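Local coordinates for protein superoxide dismutase (Clostridium difficile, PDB 4JZG) that probably catalyses the dismutation of superoxide to hydrogen peroxide and oxygen at a protein-bound manganese or iron ion, at residues A82-F87 / Q152-S157; K86-I91 / I164-W169. All coordinates share one frame; numbering follows the deposited sequence.

Contact 1: A82-F87 / Q152-S157; sequences AYNHKF and QDSPVS. With MN (manganese (II) ion), chain B.
N84 and Q152 join their side-chain amides where two parts of the iron/manganese superoxide dismutase fold meet: helix 72-90 of the alpha-hairpin domain and the loop that follows strand 144-150 in the C-terminal domain. N84 ND2 donates to Q152 OE1 at 3.1 Å, nearly straight, with an N-H...O angle of 166°. The donor lies in the carbonyl plane of Q152, yet the two amides are turned 47° against each other and their side chains run past one another in opposite directions. A weak second bond goes from N84 ND2 to the backbone oxygen Q152 O, so one amide nitrogen spans both the side chain and the main chain of Q152. W133 NE1 also donates to Q152 OE1, which helps hold that amide in place.

The Q152 chain is bent at chi2 (-56°), and this bend turns its amide back toward the helix and the metal site. Q152 NE2 comes in at the edge of the H85 ring, 3.5 Å from H85 CE1, a packing contact; it is hydrogen-bonded to Y38 OH. H85 binds the manganese ion through NE2 at 2.1 Å, while its ND1 is held by the backbone oxygen of G81; H30, D167 and H171 are the other protein ligands.

Farther along, water 1 links the segments: it donates to N84 OD1 and lies 2.7 Å from S154 OG. That hydroxyl accepts from V156 N in an ST turn. V156 CG2 packs against Y83, 4.0 Å from CE2. At the metal end, Q152 NE2 donates to water 2 at 2.9 Å, the same water that sits 2.4 Å from the manganese ion.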
loop_
_atom_site.group_PDB
_atom_site.type_symbol
_atom_site.label_atom_id
_atom_site.label_comp_id
_atom_site.label_asym_id
_atom_site.label_seq_id
_atom_site.Cartn_x
_atom_site.Cartn_y
_atom_site.Cartn_z
ATOM N N ALA A 82 -11.542 -10.234 0.090
ATOM C CA ALA A 82 -12.422 -11.116 -0.674
ATOM C C ALA A 82 -13.662 -10.367 -1.149
ATOM O O ALA A 82 -14.080 -10.503 -2.304
ATOM C CB ALA A 82 -12.812 -12.347 0.141
ATOM N N TYR A 83 -14.237 -9.566 -0.257
ATOM C CA TYR A 83 -15.414 -8.775 -0.599
ATOM C C TYR A 83 -15.090 -7.685 -1.619
ATOM O O TYR A 83 -15.789 -7.537 -2.621
ATOM C CB TYR A 83 -16.046 -8.138 0.648
ATOM C CG TYR A 83 -17.284 -7.352 0.304
ATOM C CD1 TYR A 83 -18.523 -7.977 0.245
ATOM C CD2 TYR A 83 -17.215 -5.994 -0.000
ATOM C CE1 TYR A 83 -19.668 -7.272 -0.092
ATOM C CE2 TYR A 83 -18.355 -5.278 -0.343
ATOM C CZ TYR A 83 -19.580 -5.927 -0.387
ATOM O OH TYR A 83 -20.730 -5.239 -0.726
ATOM N N ASN A 84 -14.039 -6.913 -1.353
ATOM C CA ASN A 84 -13.676 -5.792 -2.224
ATOM C C ASN A 84 -13.366 -6.209 -3.664
ATOM O O ASN A 84 -13.768 -5.546 -4.615
ATOM C CB ASN A 84 -12.500 -5.004 -1.628
ATOM C CG ASN A 84 -12.864 -4.333 -0.315
ATOM O OD1 ASN A 84 -14.044 -4.190 0.002
ATOM N ND2 ASN A 84 -11.860 -3.918 0.449
ATOM N N HIS A 85 -12.654 -7.316 -3.820
ATOM C CA HIS A 85 -12.277 -7.767 -5.149
ATOM C C HIS A 85 -13.454 -8.387 -5.909
ATOM O O HIS A 85 -13.625 -8.127 -7.104
ATOM C CB HIS A 85 -11.065 -8.709 -5.081
ATOM C CG HIS A 85 -9.778 -7.996 -4.811
ATOM N ND1 HIS A 85 -9.336 -7.712 -3.535
ATOM C CD2 HIS A 85 -8.858 -7.464 -5.653
ATOM C CE1 HIS A 85 -8.191 -7.054 -3.605
ATOM N NE2 HIS A 85 -7.870 -6.904 -4.878
ATOM N N LYS A 86 -14.272 -9.194 -5.239
ATOM C CA LYS A 86 -15.477 -9.675 -5.905
ATOM C C LYS A 86 -16.263 -8.470 -6.427
ATOM O O LYS A 86 -16.723 -8.457 -7.579
ATOM C CB LYS A 86 -16.368 -10.515 -4.985
ATOM C CG LYS A 86 -17.671 -10.947 -5.672
ATOM C CD LYS A 86 -18.744 -11.392 -4.679
ATOM C CE LYS A 86 -18.278 -12.599 -3.874
ATOM N NZ LYS A 86 -19.203 -12.960 -2.749
ATOM N N PHE A 87 -16.393 -7.453 -5.578
ATOM C CA PHE A 87 -17.132 -6.250 -5.929
ATOM C C PHE A 87 -16.487 -5.525 -7.102
ATOM O O PHE A 87 -17.170 -5.057 -8.011
ATOM C CB PHE A 87 -17.185 -5.306 -4.730
ATOM C CG PHE A 87 -17.940 -4.035 -4.994
ATOM C CD1 PHE A 87 -19.267 -3.899 -4.586
ATOM C CD2 PHE A 87 -17.333 -2.978 -5.665
ATOM C CE1 PHE A 87 -19.966 -2.730 -4.834
ATOM C CE2 PHE A 87 -18.025 -1.803 -5.916
ATOM C CZ PHE A 87 -19.342 -1.676 -5.501
ATOM N N GLN A 152 -7.564 -3.146 2.979
ATOM C CA GLN A 152 -8.805 -3.800 2.550
ATOM C C GLN A 152 -10.019 -3.437 3.412
ATOM O O GLN A 152 -10.985 -4.203 3.481
ATOM C CB GLN A 152 -8.647 -5.325 2.490
ATOM C CG GLN A 152 -7.607 -5.824 1.475
ATOM C CD GLN A 152 -7.862 -5.334 0.046
ATOM O OE1 GLN A 152 -8.948 -4.826 -0.282
ATOM N NE2 GLN A 152 -6.844 -5.476 -0.813
ATOM N N ASP A 153 -9.979 -2.280 4.073
ATOM C CA ASP A 153 -11.137 -1.851 4.856
ATOM C C ASP A 153 -12.293 -1.514 3.913
ATOM O O ASP A 153 -12.074 -1.110 2.768
ATOM C CB ASP A 153 -10.799 -0.660 5.761
ATOM C CG ASP A 153 -9.835 -1.031 6.898
ATOM O OD1 ASP A 153 -9.532 -2.230 7.089
ATOM O OD2 ASP A 153 -9.368 -0.114 7.604
ATOM N N SER A 154 -13.521 -1.673 4.400
ATOM C CA SER A 154 -14.704 -1.518 3.558
ATOM C C SER A 154 -15.745 -0.577 4.163
ATOM O O SER A 154 -15.934 -0.556 5.381
ATOM C CB SER A 154 -15.344 -2.884 3.316
ATOM O OG SER A 154 -16.640 -2.721 2.777
ATOM N N PRO A 155 -16.428 0.207 3.309
ATOM C CA PRO A 155 -17.508 1.101 3.754
ATOM C C PRO A 155 -18.603 0.293 4.456
ATOM O O PRO A 155 -19.315 0.801 5.320
ATOM C CB PRO A 155 -18.060 1.673 2.441
ATOM C CG PRO A 155 -16.997 1.470 1.436
ATOM C CD PRO A 155 -16.235 0.244 1.851
ATOM N N VAL A 156 -18.722 -0.968 4.070
ATOM C CA VAL A 156 -19.716 -1.859 4.632
ATOM C C VAL A 156 -19.624 -1.911 6.157
ATOM O O VAL A 156 -20.640 -1.998 6.841
ATOM C CB VAL A 156 -19.568 -3.266 4.027
ATOM C CG1 VAL A 156 -20.236 -4.305 4.894
ATOM C CG2 VAL A 156 -20.146 -3.281 2.635
ATOM N N SER A 157 -18.404 -1.837 6.687
ATOM C CA SER A 157 -18.193 -1.892 8.133
ATOM C C SER A 157 -18.621 -0.592 8.816
ATOM O O SER A 157 -18.639 -0.494 10.042
ATOM C CB SER A 157 -16.729 -2.191 8.448
ATOM O OG SER A 157 -16.299 -3.381 7.794
HETATM MN MN MN B . -6.466 -5.490 -5.478
HETATM O O HOH W 1 -16.348 -2.809 0.123
HETATM O O HOH W 2 -6.480 -4.277 -3.461
#

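Contact 2: K86-I91 / I164-W169; sequences KFFFDI and IGLDVW. With MN (manganese (II) ion), chain B.
D167 OD1 takes the backbone W169 N at 3.0 Å and, weakly, water 2, while D167 OD2 binds the manganese ion at 2.0 Å. The bond from W169 N closes an Asx turn and comes from above the carboxylate plane. With one oxygen on the metal and the other on the main chain, the rotation of the carboxylate is largely fixed.

Across the contact, the F88 ring backs this ligand. D167 CB stands over the centre of one face in a CH-pi contact, 4.0 Å from the ring centroid, and the ring and carboxylate planes are close to perpendicular (84°). F88 extends straight from the helix, CG anti to the backbone N (chi1 -178°), which carries the ring to the strand. The carbonyl oxygen of G165 meets the ring at its edge, 3.4 Å from F88 CD1, and L166 brings CD1 to 3.9 Å from F88 CE1.

One residue earlier, F87 turns the edge of its ring to the backbone, with CE2 lying 3.6 Å from G165 N. The same edge meets the main chain of I164. Where the helix ends, I91 CG1 and I164 CG2 meet 4.0 Å apart, the two side chains crossing at about a right angle.

Helix 72-90 thus runs across the end of strand 161-167, an outermost strand, within this chain, of the three-stranded antiparallel sheet, at 107° over these short segments. Y184 of helix 181-188 also touches F88 and L166, N200 of helix 194-202 touches F87 and I91, and helix 114-127 packs on I164 and L166.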
loop_
_atom_site.group_PDB
_atom_site.type_symbol
_atom_site.label_atom_id
_atom_site.label_comp_id
_atom_site.label_asym_id
_atom_site.label_seq_id
_atom_site.Cartn_x
_atom_site.Cartn_y
_atom_site.Cartn_z
ATOM N N LYS A 86 -14.272 -9.194 -5.239
ATOM C CA LYS A 86 -15.477 -9.675 -5.905
ATOM C C LYS A 86 -16.263 -8.470 -6.427
ATOM O O LYS A 86 -16.723 -8.457 -7.579
ATOM C CB LYS A 86 -16.368 -10.515 -4.985
ATOM C CG LYS A 86 -17.671 -10.947 -5.672
ATOM C CD LYS A 86 -18.744 -11.392 -4.679
ATOM C CE LYS A 86 -18.278 -12.599 -3.874
ATOM N NZ LYS A 86 -19.203 -12.960 -2.749
ATOM N N PHE A 87 -16.393 -7.453 -5.578
ATOM C CA PHE A 87 -17.132 -6.250 -5.929
ATOM C C PHE A 87 -16.487 -5.525 -7.102
ATOM O O PHE A 87 -17.170 -5.057 -8.011
ATOM C CB PHE A 87 -17.185 -5.306 -4.730
ATOM C CG PHE A 87 -17.940 -4.035 -4.994
ATOM C CD1 PHE A 87 -19.267 -3.899 -4.586
ATOM C CD2 PHE A 87 -17.333 -2.978 -5.665
ATOM C CE1 PHE A 87 -19.966 -2.730 -4.834
ATOM C CE2 PHE A 87 -18.025 -1.803 -5.916
ATOM C CZ PHE A 87 -19.342 -1.676 -5.501
ATOM N N PHE A 88 -15.163 -5.410 -7.059
ATOM C CA PHE A 88 -14.413 -4.643 -8.051
ATOM C C PHE A 88 -14.486 -5.286 -9.442
ATOM O O PHE A 88 -14.678 -4.608 -10.438
ATOM C CB PHE A 88 -12.952 -4.520 -7.600
ATOM C CG PHE A 88 -12.080 -3.712 -8.528
ATOM C CD1 PHE A 88 -12.358 -2.378 -8.778
ATOM C CD2 PHE A 88 -10.948 -4.280 -9.110
ATOM C CE1 PHE A 88 -11.542 -1.621 -9.617
ATOM C CE2 PHE A 88 -10.122 -3.530 -9.941
ATOM C CZ PHE A 88 -10.421 -2.202 -10.199
ATOM N N PHE A 89 -14.325 -6.596 -9.513
ATOM C CA PHE A 89 -14.407 -7.237 -10.813
ATOM C C PHE A 89 -15.836 -7.157 -11.387
ATOM O O PHE A 89 -16.008 -7.032 -12.592
ATOM C CB PHE A 89 -13.856 -8.665 -10.760
ATOM C CG PHE A 89 -12.401 -8.731 -10.351
ATOM C CD1 PHE A 89 -11.458 -7.889 -10.947
ATOM C CD2 PHE A 89 -11.974 -9.617 -9.370
ATOM C CE1 PHE A 89 -10.109 -7.936 -10.576
ATOM C CE2 PHE A 89 -10.622 -9.668 -8.984
ATOM C CZ PHE A 89 -9.693 -8.829 -9.590
ATOM N N ASP A 90 -16.849 -7.184 -10.522
ATOM C CA ASP A 90 -18.242 -7.056 -10.969
ATOM C C ASP A 90 -18.569 -5.653 -11.443
ATOM O O ASP A 90 -19.472 -5.467 -12.254
ATOM C CB ASP A 90 -19.239 -7.432 -9.855
ATOM C CG ASP A 90 -19.398 -8.937 -9.679
ATOM O OD1 ASP A 90 -18.978 -9.696 -10.575
ATOM O OD2 ASP A 90 -19.950 -9.365 -8.635
ATOM N N ILE A 91 -17.868 -4.654 -10.921
ATOM C CA ILE A 91 -18.231 -3.278 -11.220
ATOM C C ILE A 91 -17.521 -2.764 -12.479
ATOM O O ILE A 91 -17.614 -1.584 -12.824
ATOM C CB ILE A 91 -17.955 -2.350 -10.008
ATOM C CG1 ILE A 91 -18.878 -1.125 -10.031
ATOM C CG2 ILE A 91 -16.495 -1.915 -9.988
ATOM C CD1 ILE A 91 -20.357 -1.468 -10.074
ATOM N N ILE A 164 -20.052 2.223 -6.636
ATOM C CA ILE A 164 -18.842 1.825 -7.373
ATOM C C ILE A 164 -17.610 1.990 -6.461
ATOM O O ILE A 164 -17.668 2.680 -5.440
ATOM C CB ILE A 164 -18.621 2.653 -8.672
ATOM C CG1 ILE A 164 -18.093 4.050 -8.346
ATOM C CG2 ILE A 164 -19.898 2.725 -9.505
ATOM C CD1 ILE A 164 -17.748 4.886 -9.597
ATOM N N GLY A 165 -16.499 1.357 -6.823
ATOM C CA GLY A 165 -15.272 1.476 -6.056
ATOM C C GLY A 165 -14.065 1.182 -6.927
ATOM O O GLY A 165 -14.137 0.335 -7.813
ATOM N N LEU A 166 -12.956 1.871 -6.675
ATOM C CA LEU A 166 -11.738 1.685 -7.459
ATOM C C LEU A 166 -10.576 1.244 -6.562
ATOM O O LEU A 166 -10.245 1.924 -5.593
ATOM C CB LEU A 166 -11.377 2.996 -8.157
ATOM C CG LEU A 166 -10.079 3.024 -8.966
ATOM C CD1 LEU A 166 -10.098 1.957 -10.063
ATOM C CD2 LEU A 166 -9.859 4.404 -9.565
ATOM N N ASP A 167 -9.978 0.099 -6.887
ATOM C CA ASP A 167 -8.764 -0.398 -6.245
ATOM C C ASP A 167 -7.578 0.502 -6.635
ATOM O O ASP A 167 -7.247 0.602 -7.813
ATOM C CB ASP A 167 -8.519 -1.845 -6.714
ATOM C CG ASP A 167 -7.476 -2.575 -5.892
ATOM O OD1 ASP A 167 -6.833 -1.931 -5.045
ATOM O OD2 ASP A 167 -7.286 -3.807 -6.082
ATOM N N VAL A 168 -6.966 1.192 -5.670
ATOM C CA VAL A 168 -5.716 1.912 -5.948
ATOM C C VAL A 168 -4.493 1.319 -5.226
ATOM O O VAL A 168 -3.478 1.989 -5.063
ATOM C CB VAL A 168 -5.805 3.452 -5.716
ATOM C CG1 VAL A 168 -6.777 4.100 -6.709
ATOM C CG2 VAL A 168 -6.214 3.767 -4.303
ATOM N N TRP A 169 -4.580 0.065 -4.796
ATOM C CA TRP A 169 -3.356 -0.652 -4.472
ATOM C C TRP A 169 -2.488 -0.628 -5.733
ATOM O O TRP A 169 -3.002 -0.699 -6.855
ATOM C CB TRP A 169 -3.636 -2.099 -4.094
ATOM C CG TRP A 169 -4.185 -2.319 -2.710
ATOM C CD1 TRP A 169 -5.329 -1.780 -2.176
ATOM C CD2 TRP A 169 -3.646 -3.196 -1.706
ATOM N NE1 TRP A 169 -5.520 -2.259 -0.896
ATOM C CE2 TRP A 169 -4.505 -3.127 -0.586
ATOM C CE3 TRP A 169 -2.521 -4.028 -1.645
ATOM C CZ2 TRP A 169 -4.270 -3.852 0.579
ATOM C CZ3 TRP A 169 -2.287 -4.747 -0.487
ATOM C CH2 TRP A 169 -3.164 -4.658 0.610
HETATM MN MN MN B . -6.466 -5.490 -5.478
HETATM O O HOH W 2 -6.480 -4.277 -3.461
#

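Overall arrangement
Both contacts are buried, and their helical segments overlap on helix 72-90, with centres about 9 Å apart. Each delivers a manganese ligand from a different part of the fold: contact 1 from the helix, contact 2 from strand 161-167, and water 2 belongs to both. Their chemistry differs. In contact 1 the helix meets a loop, and hydrogen bonds from a side-chain amide and a bridging water carry it; contact 2 meets a strand, and phenyl and aliphatic packing does the work, without hydrogen bonds between its two segments. The two also touch directly, Q152 NE2 lying 3.3 Å from W169 CE2. Together they join the alpha-hairpin and C-terminal domains around the metal.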